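Local structure of peptidase M16 C-terminal domain-containing protein (Enterococcus faecalis, 3D3Y) at residues 17-30 with 365-377. The protein is of unknown function but contains a domain related to M16 metallopeptidases, probably an inactive one, and may bind metal. Sequence-based numbering, arbitrary orientation.
Sequences IPTEKYKTVRLLVR and LDNAGAWLEKEYL. With EDO (1,2-ethanediol), chain F.
Arg30, within strand 24-34, reaches helix 368-377 and engages two of its residues at once. The NH2 of Arg30 donates to Glu373 OE2 at 2.8 Å, nearly straight (174°) and onto the syn lone pair. Its NH1 gives Glu373 OE1 a more bent bond of 3.0 Å, making a two-nitrogen, end-on salt bridge between nearly coplanar groups. Extended through chi1 and chi2, the chain carries CD over one face of the Tyr376 ring, 3.6 Å from its centroid; a bend at chi3 then turns the guanidinium toward Glu373, almost perpendicular to that ring in a cation-pi contact. Leu28 CD2 covers one guanidinium face, and Arg30 NE bonds to Asn89, which together restrict its rotation. Tyr376 OH is held by Asn32.

Midway, Leu372 packs against strand 24-34 between Arg26 and Leu28: its CD1 lies 3.8 Å from Arg26 CB and 4.4 Å from Leu28 CB. Phe204 of the neighbouring strand 200-207 also touches it.

At the start of the helix, Trp371 meets the turn between strands 12-18 and 24-34. With CG anti to the backbone N (chi1 -172°), its indole extends to Ile17 CG2 and has Thr19 OG1 at its edge, while Trp371 CE3 lies 3.8 Å from Tyr22 CE2. Its NE1 bonds to the anti lone pair of Glu375 OE2, which probably helps hold the indole in place. Tyr22 OH donates to Asp366 O at 2.5 Å, and Ala368 CB sits over the Tyr22 ring in a CH-pi contact.

Strand and helix axes approach to 10.1 Å at -41°: this is helix-on-sheet packing, with helix 368-380, from the half of the chain holding the second mixed sheet, laid on the six-stranded first sheet.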
ATOM      1  N   ILE A  17     -18.138  11.681   5.822  1.00 33.32           N
ATOM      2  CA  ILE A  17     -18.489  10.570   6.699  1.00 34.07           C
ATOM      3  C   ILE A  17     -18.716  11.127   8.113  1.00 34.84           C
ATOM      4  O   ILE A  17     -17.756  11.295   8.900  1.00 34.40           O
ATOM      5  CB  ILE A  17     -17.438   9.399   6.695  1.00 34.54           C
ATOM      6  CG1 ILE A  17     -17.164   8.875   5.277  1.00 35.13           C
ATOM      7  CG2 ILE A  17     -17.962   8.195   7.522  1.00 34.20           C
ATOM      8  CD1 ILE A  17     -16.135   9.607   4.538  1.00 37.90           C
ATOM      9  N   PRO A  18     -19.988  11.451   8.436  1.00 35.10           N
ATOM     10  CA  PRO A  18     -20.336  12.008   9.741  1.00 34.95           C
ATOM     11  C   PRO A  18     -20.219  10.939  10.805  1.00 35.10           C
ATOM     12  O   PRO A  18     -20.635   9.803  10.593  1.00 35.45           O
ATOM     13  CB  PRO A  18     -21.825  12.411   9.590  1.00 35.52           C
ATOM     14  CG  PRO A  18     -22.100  12.351   8.142  1.00 35.21           C
ATOM     15  CD  PRO A  18     -21.175  11.319   7.576  1.00 34.93           C
ATOM     16  N   THR A  19     -19.669  11.313  11.952  1.00 34.50           N
ATOM     17  CA  THR A  19     -19.539  10.402  13.072  1.00 33.78           C
ATOM     18  C   THR A  19     -19.278  11.218  14.330  1.00 33.77           C
ATOM     19  O   THR A  19     -18.713  12.305  14.251  1.00 33.44           O
ATOM     20  CB  THR A  19     -18.399   9.388  12.856  1.00 33.62           C
ATOM     21  OG1 THR A  19     -18.255   8.597  14.030  1.00 32.50           O
ATOM     22  CG2 THR A  19     -17.036  10.084  12.529  1.00 33.07           C
ATOM     23  N   GLU A  20     -19.717  10.709  15.475  1.00 33.41           N
ATOM     24  CA  GLU A  20     -19.427  11.358  16.746  1.00 34.11           C
ATOM     25  C   GLU A  20     -18.362  10.569  17.524  1.00 34.58           C
ATOM     26  O   GLU A  20     -18.132  10.808  18.714  1.00 34.31           O
ATOM     27  CB  GLU A  20     -20.720  11.502  17.557  1.00 34.21           C
ATOM     28  CG  GLU A  20     -21.593  12.644  17.074  1.00 34.55           C
ATOM     29  CD  GLU A  20     -22.896  12.736  17.841  1.00 38.58           C
ATOM     30  OE1 GLU A  20     -23.634  11.738  17.862  1.00 37.57           O
ATOM     31  OE2 GLU A  20     -23.177  13.806  18.426  1.00 40.18           O
ATOM     32  N   LYS A  21     -17.714   9.633  16.830  1.00 34.44           N
ATOM     33  CA  LYS A  21     -16.784   8.704  17.440  1.00 35.86           C
ATOM     34  C   LYS A  21     -15.473   9.392  17.845  1.00 34.51           C
ATOM     35  O   LYS A  21     -14.805   8.938  18.775  1.00 34.21           O
ATOM     36  CB  LYS A  21     -16.517   7.537  16.476  1.00 36.45           C
ATOM     37  CG  LYS A  21     -15.721   6.369  17.061  1.00 38.81           C
ATOM     38  CD  LYS A  21     -15.901   5.066  16.232  1.00 39.96           C
ATOM     39  CE  LYS A  21     -14.900   3.964  16.674  1.00 43.49           C
ATOM     40  NZ  LYS A  21     -15.446   2.568  16.474  1.00 48.44           N
ATOM     41  N   TYR A  22     -15.151  10.501  17.175  1.00 33.92           N
ATOM     42  CA  TYR A  22     -13.851  11.186  17.339  1.00 34.15           C
ATOM     43  C   TYR A  22     -13.947  12.652  17.734  1.00 33.46           C
ATOM     44  O   TYR A  22     -14.936  13.309  17.444  1.00 33.66           O
ATOM     45  CB  TYR A  22     -13.031  11.062  16.060  1.00 34.36           C
ATOM     46  CG  TYR A  22     -12.906   9.618  15.621  1.00 36.45           C
ATOM     47  CD1 TYR A  22     -12.089   8.718  16.328  1.00 38.14           C
ATOM     48  CD2 TYR A  22     -13.629   9.142  14.524  1.00 36.35           C
ATOM     49  CE1 TYR A  22     -11.982   7.375  15.936  1.00 39.55           C
ATOM     50  CE2 TYR A  22     -13.537   7.804  14.129  1.00 37.17           C
ATOM     51  CZ  TYR A  22     -12.721   6.929  14.840  1.00 38.14           C
ATOM     52  OH  TYR A  22     -12.632   5.609  14.456  1.00 37.88           O
ATOM     53  N   LYS A  23     -12.889  13.162  18.364  1.00 32.55           N
ATOM     54  CA  LYS A  23     -12.814  14.567  18.776  1.00 32.34           C
ATOM     55  C   LYS A  23     -12.052  15.382  17.730  1.00 32.09           C
ATOM     56  O   LYS A  23     -11.941  16.603  17.834  1.00 32.26           O
ATOM     57  CB  LYS A  23     -12.118  14.685  20.141  1.00 32.08           C
ATOM     58  CG  LYS A  23     -12.830  13.963  21.268  1.00 31.28           C
ATOM     59  CD  LYS A  23     -12.114  14.209  22.590  1.00 30.27           C
ATOM     60  CE  LYS A  23     -12.641  13.300  23.656  1.00 31.69           C
ATOM     61  NZ  LYS A  23     -14.003  13.709  24.099  1.00 30.35           N
ATOM     62  N   THR A  24     -11.500  14.690  16.739  1.00 32.03           N
ATOM     63  CA  THR A  24     -10.820  15.345  15.639  1.00 32.01           C
ATOM     64  C   THR A  24     -11.504  14.999  14.331  1.00 31.79           C
ATOM     65  O   THR A  24     -12.359  14.106  14.283  1.00 30.39           O
ATOM     66  CB  THR A  24      -9.361  14.893  15.503  1.00 32.24           C
ATOM     67  OG1 THR A  24      -9.329  13.481  15.238  1.00 34.45           O
ATOM     68  CG2 THR A  24      -8.552  15.237  16.774  1.00 32.87           C
ATOM     69  N   VAL A  25     -11.069  15.690  13.277  1.00 31.49           N
ATOM     70  CA  VAL A  25     -11.605  15.541  11.931  1.00 31.83           C
ATOM     71  C   VAL A  25     -10.433  15.145  11.031  1.00 32.42           C
ATOM     72  O   VAL A  25      -9.398  15.803  11.033  1.00 32.46           O
ATOM     73  CB  VAL A  25     -12.235  16.833  11.439  1.00 31.76           C
ATOM     74  CG1 VAL A  25     -12.716  16.675   9.992  1.00 31.02           C
ATOM     75  CG2 VAL A  25     -13.419  17.223  12.353  1.00 32.33           C
ATOM     76  N   ARG A  26     -10.575  14.024  10.326  1.00 32.38           N
ATOM     77  CA  ARG A  26      -9.538  13.581   9.420  1.00 33.26           C
ATOM     78  C   ARG A  26      -9.958  14.018   8.041  1.00 33.47           C
ATOM     79  O   ARG A  26     -11.151  13.934   7.688  1.00 32.05           O
ATOM     80  CB  ARG A  26      -9.447  12.070   9.426  1.00 33.97           C
ATOM     81  CG  ARG A  26      -9.360  11.475  10.780  1.00 36.84           C
ATOM     82  CD  ARG A  26      -7.955  11.079  11.069  1.00 41.71           C
ATOM     83  NE  ARG A  26      -7.813  10.646  12.455  1.00 43.30           N
ATOM     84  CZ  ARG A  26      -6.637  10.552  13.067  1.00 47.24           C
ATOM     85  NH1 ARG A  26      -5.524  10.847  12.382  1.00 46.92           N
ATOM     86  NH2 ARG A  26      -6.581  10.175  14.346  1.00 44.82           N
ATOM     87  N   LEU A  27      -8.973  14.460   7.269  1.00 33.55           N
ATOM     88  CA  LEU A  27      -9.153  14.810   5.875  1.00 33.21           C
ATOM     89  C   LEU A  27      -8.158  14.036   5.034  1.00 33.86           C
ATOM     90  O   LEU A  27      -6.981  13.862   5.425  1.00 33.96           O
ATOM     91  CB  LEU A  27      -8.916  16.306   5.643  1.00 33.87           C
ATOM     92  CG  LEU A  27      -9.825  17.335   6.325  1.00 37.51           C
ATOM     93  CD1 LEU A  27      -9.280  17.652   7.703  1.00 37.72           C
ATOM     94  CD2 LEU A  27      -9.852  18.583   5.475  1.00 41.49           C
ATOM     95  N   LEU A  28      -8.632  13.575   3.879  1.00 32.84           N
ATOM     96  CA  LEU A  28      -7.796  12.845   2.925  1.00 32.77           C
ATOM     97  C   LEU A  28      -8.125  13.345   1.550  1.00 33.19           C
ATOM     98  O   LEU A  28      -9.300  13.334   1.147  1.00 32.52           O
ATOM     99  CB  LEU A  28      -8.033  11.341   3.033  1.00 32.38           C
ATOM    100  CG  LEU A  28      -7.441  10.437   1.934  1.00 34.58           C
ATOM    101  CD1 LEU A  28      -5.877  10.405   1.967  1.00 32.35           C
ATOM    102  CD2 LEU A  28      -8.066   9.048   2.097  1.00 35.07           C
ATOM    103  N   VAL A  29      -7.101  13.820   0.841  1.00 33.92           N
ATOM    104  CA  VAL A  29      -7.232  14.089  -0.578  1.00 32.59           C
ATOM    105  C   VAL A  29      -6.414  13.029  -1.325  1.00 33.98           C
ATOM    106  O   VAL A  29      -5.168  12.952  -1.157  1.00 32.90           O
ATOM    107  CB  VAL A  29      -6.745  15.481  -0.940  1.00 33.60           C
ATOM    108  CG1 VAL A  29      -7.076  15.793  -2.418  1.00 32.20           C
ATOM    109  CG2 VAL A  29      -7.377  16.528   0.001  1.00 33.71           C
ATOM    110  N   ARG A  30      -7.108  12.193  -2.104  1.00 31.74           N
ATOM    111  CA  ARG A  30      -6.427  11.088  -2.776  1.00 32.96           C
ATOM    112  C   ARG A  30      -6.471  11.236  -4.301  1.00 32.25           C
ATOM    113  O   ARG A  30      -7.564  11.254  -4.915  1.00 32.09           O
ATOM    114  CB  ARG A  30      -6.944   9.726  -2.287  1.00 32.04           C
ATOM    115  CG  ARG A  30      -6.275   8.522  -2.992  1.00 34.45           C
ATOM    116  CD  ARG A  30      -6.448   7.185  -2.228  1.00 35.18           C
ATOM    117  NE  ARG A  30      -5.678   7.148  -0.985  1.00 35.15           N
ATOM    118  CZ  ARG A  30      -5.975   6.380   0.066  1.00 36.87           C
ATOM    119  NH1 ARG A  30      -7.040   5.563   0.050  1.00 38.59           N
ATOM    120  NH2 ARG A  30      -5.185   6.416   1.139  1.00 36.61           N
ATOM    121  N   LEU A 365     -11.010  -2.105  13.804  1.00 49.85           N
ATOM    122  CA  LEU A 365     -12.380  -1.559  13.796  1.00 50.21           C
ATOM    123  C   LEU A 365     -12.468  -0.167  14.427  1.00 50.40           C
ATOM    124  O   LEU A 365     -13.366   0.623  14.088  1.00 50.85           O
ATOM    125  CB  LEU A 365     -13.370  -2.494  14.515  1.00 50.26           C
ATOM    126  CG  LEU A 365     -13.960  -3.698  13.770  1.00 50.85           C
ATOM    127  CD1 LEU A 365     -15.237  -4.188  14.468  1.00 51.38           C
ATOM    128  CD2 LEU A 365     -14.249  -3.367  12.318  1.00 51.92           C
ATOM    129  N   ASP A 366     -11.541   0.125  15.340  1.00 49.76           N
ATOM    130  CA  ASP A 366     -11.580   1.371  16.085  1.00 49.56           C
ATOM    131  C   ASP A 366     -10.924   2.524  15.330  1.00 47.99           C
ATOM    132  O   ASP A 366     -11.350   3.688  15.436  1.00 47.85           O
ATOM    133  CB  ASP A 366     -10.911   1.188  17.449  1.00 50.71           C
ATOM    134  CG  ASP A 366     -11.848   0.583  18.474  1.00 53.63           C
ATOM    135  OD1 ASP A 366     -12.968   0.142  18.088  1.00 56.29           O
ATOM    136  OD2 ASP A 366     -11.463   0.562  19.669  1.00 57.96           O
ATOM    137  N   ASN A 367      -9.899   2.178  14.566  1.00 45.39           N
ATOM    138  CA  ASN A 367      -9.003   3.149  13.977  1.00 43.91           C
ATOM    139  C   ASN A 367      -9.615   4.032  12.858  1.00 41.70           C
ATOM    140  O   ASN A 367     -10.129   3.514  11.870  1.00 40.61           O
ATOM    141  CB  ASN A 367      -7.754   2.411  13.490  1.00 44.51           C
ATOM    142  CG  ASN A 367      -6.683   3.350  13.050  1.00 47.05           C
ATOM    143  OD1 ASN A 367      -6.653   3.776  11.895  1.00 48.99           O
ATOM    144  ND2 ASN A 367      -5.782   3.694  13.969  1.00 49.97           N
ATOM    145  N   ALA A 368      -9.531   5.356  13.023  1.00 39.74           N
ATOM    146  CA  ALA A 368     -10.042   6.317  12.027  1.00 38.36           C
ATOM    147  C   ALA A 368      -9.325   6.196  10.680  1.00 37.61           C
ATOM    148  O   ALA A 368      -9.954   6.287   9.630  1.00 37.22           O
ATOM    149  CB  ALA A 368      -9.976   7.754  12.549  1.00 38.36           C
ATOM    150  N   GLY A 369      -8.015   5.963  10.701  1.00 36.87           N
ATOM    151  CA  GLY A 369      -7.274   5.709   9.455  1.00 35.96           C
ATOM    152  C   GLY A 369      -7.755   4.479   8.720  1.00 35.68           C
ATOM    153  O   GLY A 369      -7.923   4.495   7.492  1.00 35.84           O
ATOM    154  N   ALA A 370      -7.966   3.392   9.466  1.00 34.95           N
ATOM    155  CA  ALA A 370      -8.470   2.146   8.902  1.00 34.53           C
ATOM    156  C   ALA A 370      -9.872   2.343   8.336  1.00 33.65           C
ATOM    157  O   ALA A 370     -10.217   1.788   7.299  1.00 33.54           O
ATOM    158  CB  ALA A 370      -8.500   1.045   9.980  1.00 35.49           C
ATOM    159  N   TRP A 371     -10.674   3.120   9.039  1.00 33.01           N
ATOM    160  CA  TRP A 371     -12.036   3.402   8.613  1.00 33.29           C
ATOM    161  C   TRP A 371     -11.998   4.127   7.254  1.00 33.17           C
ATOM    162  O   TRP A 371     -12.616   3.661   6.292  1.00 32.71           O
ATOM    163  CB  TRP A 371     -12.790   4.192   9.691  1.00 33.87           C
ATOM    164  CG  TRP A 371     -14.262   4.366   9.433  1.00 34.63           C
ATOM    165  CD1 TRP A 371     -14.942   4.036   8.292  1.00 35.35           C
ATOM    166  CD2 TRP A 371     -15.231   4.956  10.315  1.00 35.89           C
ATOM    167  NE1 TRP A 371     -16.277   4.360   8.417  1.00 33.98           N
ATOM    168  CE2 TRP A 371     -16.480   4.933   9.645  1.00 34.81           C
ATOM    169  CE3 TRP A 371     -15.171   5.499  11.610  1.00 35.00           C
ATOM    170  CZ2 TRP A 371     -17.659   5.423  10.229  1.00 34.69           C
ATOM    171  CZ3 TRP A 371     -16.334   5.993  12.182  1.00 33.70           C
ATOM    172  CH2 TRP A 371     -17.563   5.954  11.493  1.00 35.16           C
ATOM    173  N   LEU A 372     -11.229   5.211   7.156  1.00 33.00           N
ATOM    174  CA  LEU A 372     -11.037   5.898   5.854  1.00 34.24           C
ATOM    175  C   LEU A 372     -10.645   4.967   4.702  1.00 33.77           C
ATOM    176  O   LEU A 372     -11.228   5.064   3.630  1.00 34.42           O
ATOM    177  CB  LEU A 372     -10.063   7.090   5.941  1.00 33.90           C
ATOM    178  CG  LEU A 372     -10.540   8.419   6.517  1.00 35.42           C
ATOM    179  CD1 LEU A 372      -9.347   9.372   6.707  1.00 37.79           C
ATOM    180  CD2 LEU A 372     -11.633   9.112   5.682  1.00 32.76           C
ATOM    181  N   GLU A 373      -9.695   4.057   4.934  1.00 33.78           N
ATOM    182  CA  GLU A 373      -9.299   3.056   3.930  1.00 34.24           C
ATOM    183  C   GLU A 373     -10.424   2.091   3.533  1.00 34.56           C
ATOM    184  O   GLU A 373     -10.558   1.763   2.357  1.00 33.68           O
ATOM    185  CB  GLU A 373      -8.049   2.257   4.338  1.00 33.88           C
ATOM    186  CG  GLU A 373      -6.770   3.087   4.522  1.00 35.76           C
ATOM    187  CD  GLU A 373      -6.399   3.915   3.275  1.00 37.17           C
ATOM    188  OE1 GLU A 373      -6.721   3.503   2.138  1.00 39.69           O
ATOM    189  OE2 GLU A 373      -5.806   4.990   3.437  1.00 39.71           O
ATOM    190  N   LYS A 374     -11.208   1.616   4.508  1.00 35.69           N
ATOM    191  CA  LYS A 374     -12.400   0.814   4.213  1.00 36.89           C
ATOM    192  C   LYS A 374     -13.365   1.616   3.342  1.00 35.81           C
ATOM    193  O   LYS A 374     -13.903   1.088   2.377  1.00 36.14           O
ATOM    194  CB  LYS A 374     -13.115   0.354   5.501  1.00 37.46           C
ATOM    195  CG  LYS A 374     -12.328  -0.667   6.308  1.00 40.23           C
ATOM    196  CD  LYS A 374     -13.086  -1.203   7.551  1.00 40.33           C
ATOM    197  CE  LYS A 374     -12.205  -2.248   8.264  1.00 43.32           C
ATOM    198  NZ  LYS A 374     -12.665  -2.588   9.652  1.00 48.75           N
ATOM    199  N   GLU A 375     -13.583   2.879   3.690  1.00 35.25           N
ATOM    200  CA  GLU A 375     -14.475   3.753   2.915  1.00 35.80           C
ATOM    201  C   GLU A 375     -13.980   3.920   1.478  1.00 35.59           C
ATOM    202  O   GLU A 375     -14.766   3.888   0.530  1.00 35.24           O
ATOM    203  CB  GLU A 375     -14.625   5.131   3.574  1.00 36.01           C
ATOM    204  CG  GLU A 375     -15.402   5.130   4.890  1.00 38.12           C
ATOM    205  CD  GLU A 375     -16.908   4.950   4.709  1.00 43.41           C
ATOM    206  OE1 GLU A 375     -17.404   4.978   3.557  1.00 42.98           O
ATOM    207  OE2 GLU A 375     -17.607   4.782   5.736  1.00 46.57           O
ATOM    208  N   TYR A 376     -12.667   4.083   1.318  1.00 35.45           N
ATOM    209  CA  TYR A 376     -12.112   4.218  -0.010  1.00 35.44           C
ATOM    210  C   TYR A 376     -12.327   2.960  -0.850  1.00 36.23           C
ATOM    211  O   TYR A 376     -12.831   3.045  -1.978  1.00 36.19           O
ATOM    212  CB  TYR A 376     -10.643   4.630   0.049  1.00 34.58           C
ATOM    213  CG  TYR A 376     -10.138   5.151  -1.273  1.00 33.23           C
ATOM    214  CD1 TYR A 376     -10.447   6.428  -1.696  1.00 32.58           C
ATOM    215  CD2 TYR A 376      -9.352   4.353  -2.105  1.00 34.58           C
ATOM    216  CE1 TYR A 376      -9.998   6.918  -2.923  1.00 34.22           C
ATOM    217  CE2 TYR A 376      -8.895   4.828  -3.334  1.00 35.65           C
ATOM    218  CZ  TYR A 376      -9.206   6.118  -3.729  1.00 33.23           C
ATOM    219  OH  TYR A 376      -8.726   6.596  -4.930  1.00 31.77           O
ATOM    220  N   LEU A 377     -11.987   1.792  -0.305  1.00 37.55           N
ATOM    221  CA  LEU A 377     -12.198   0.545  -1.041  1.00 38.74           C
ATOM    222  C   LEU A 377     -13.637   0.381  -1.415  1.00 39.16           C
ATOM    223  O   LEU A 377     -13.943   0.021  -2.546  1.00 39.38           O
ATOM    224  CB  LEU A 377     -11.735  -0.702  -0.268  1.00 39.05           C
ATOM    225  CG  LEU A 377     -10.234  -0.800  -0.006  1.00 40.45           C
ATOM    226  CD1 LEU A 377      -9.914  -2.144   0.646  1.00 39.78           C
ATOM    227  CD2 LEU A 377      -9.420  -0.588  -1.301  1.00 41.15           C
TER
HETATM  228  C1  EDO F 427     -21.090   7.067  15.623  1.00 52.78           C
HETATM  229  O1  EDO F 427     -21.499   8.396  15.956  1.00 50.55           O
HETATM  230  C2  EDO F 427     -20.792   6.961  14.132  1.00 53.05           C
HETATM  231  O2  EDO F 427     -20.212   5.676  13.864  1.00 56.76           O
HETATM  232  O   HOH W   1      -9.117   8.971  -5.771  1.00 28.21           O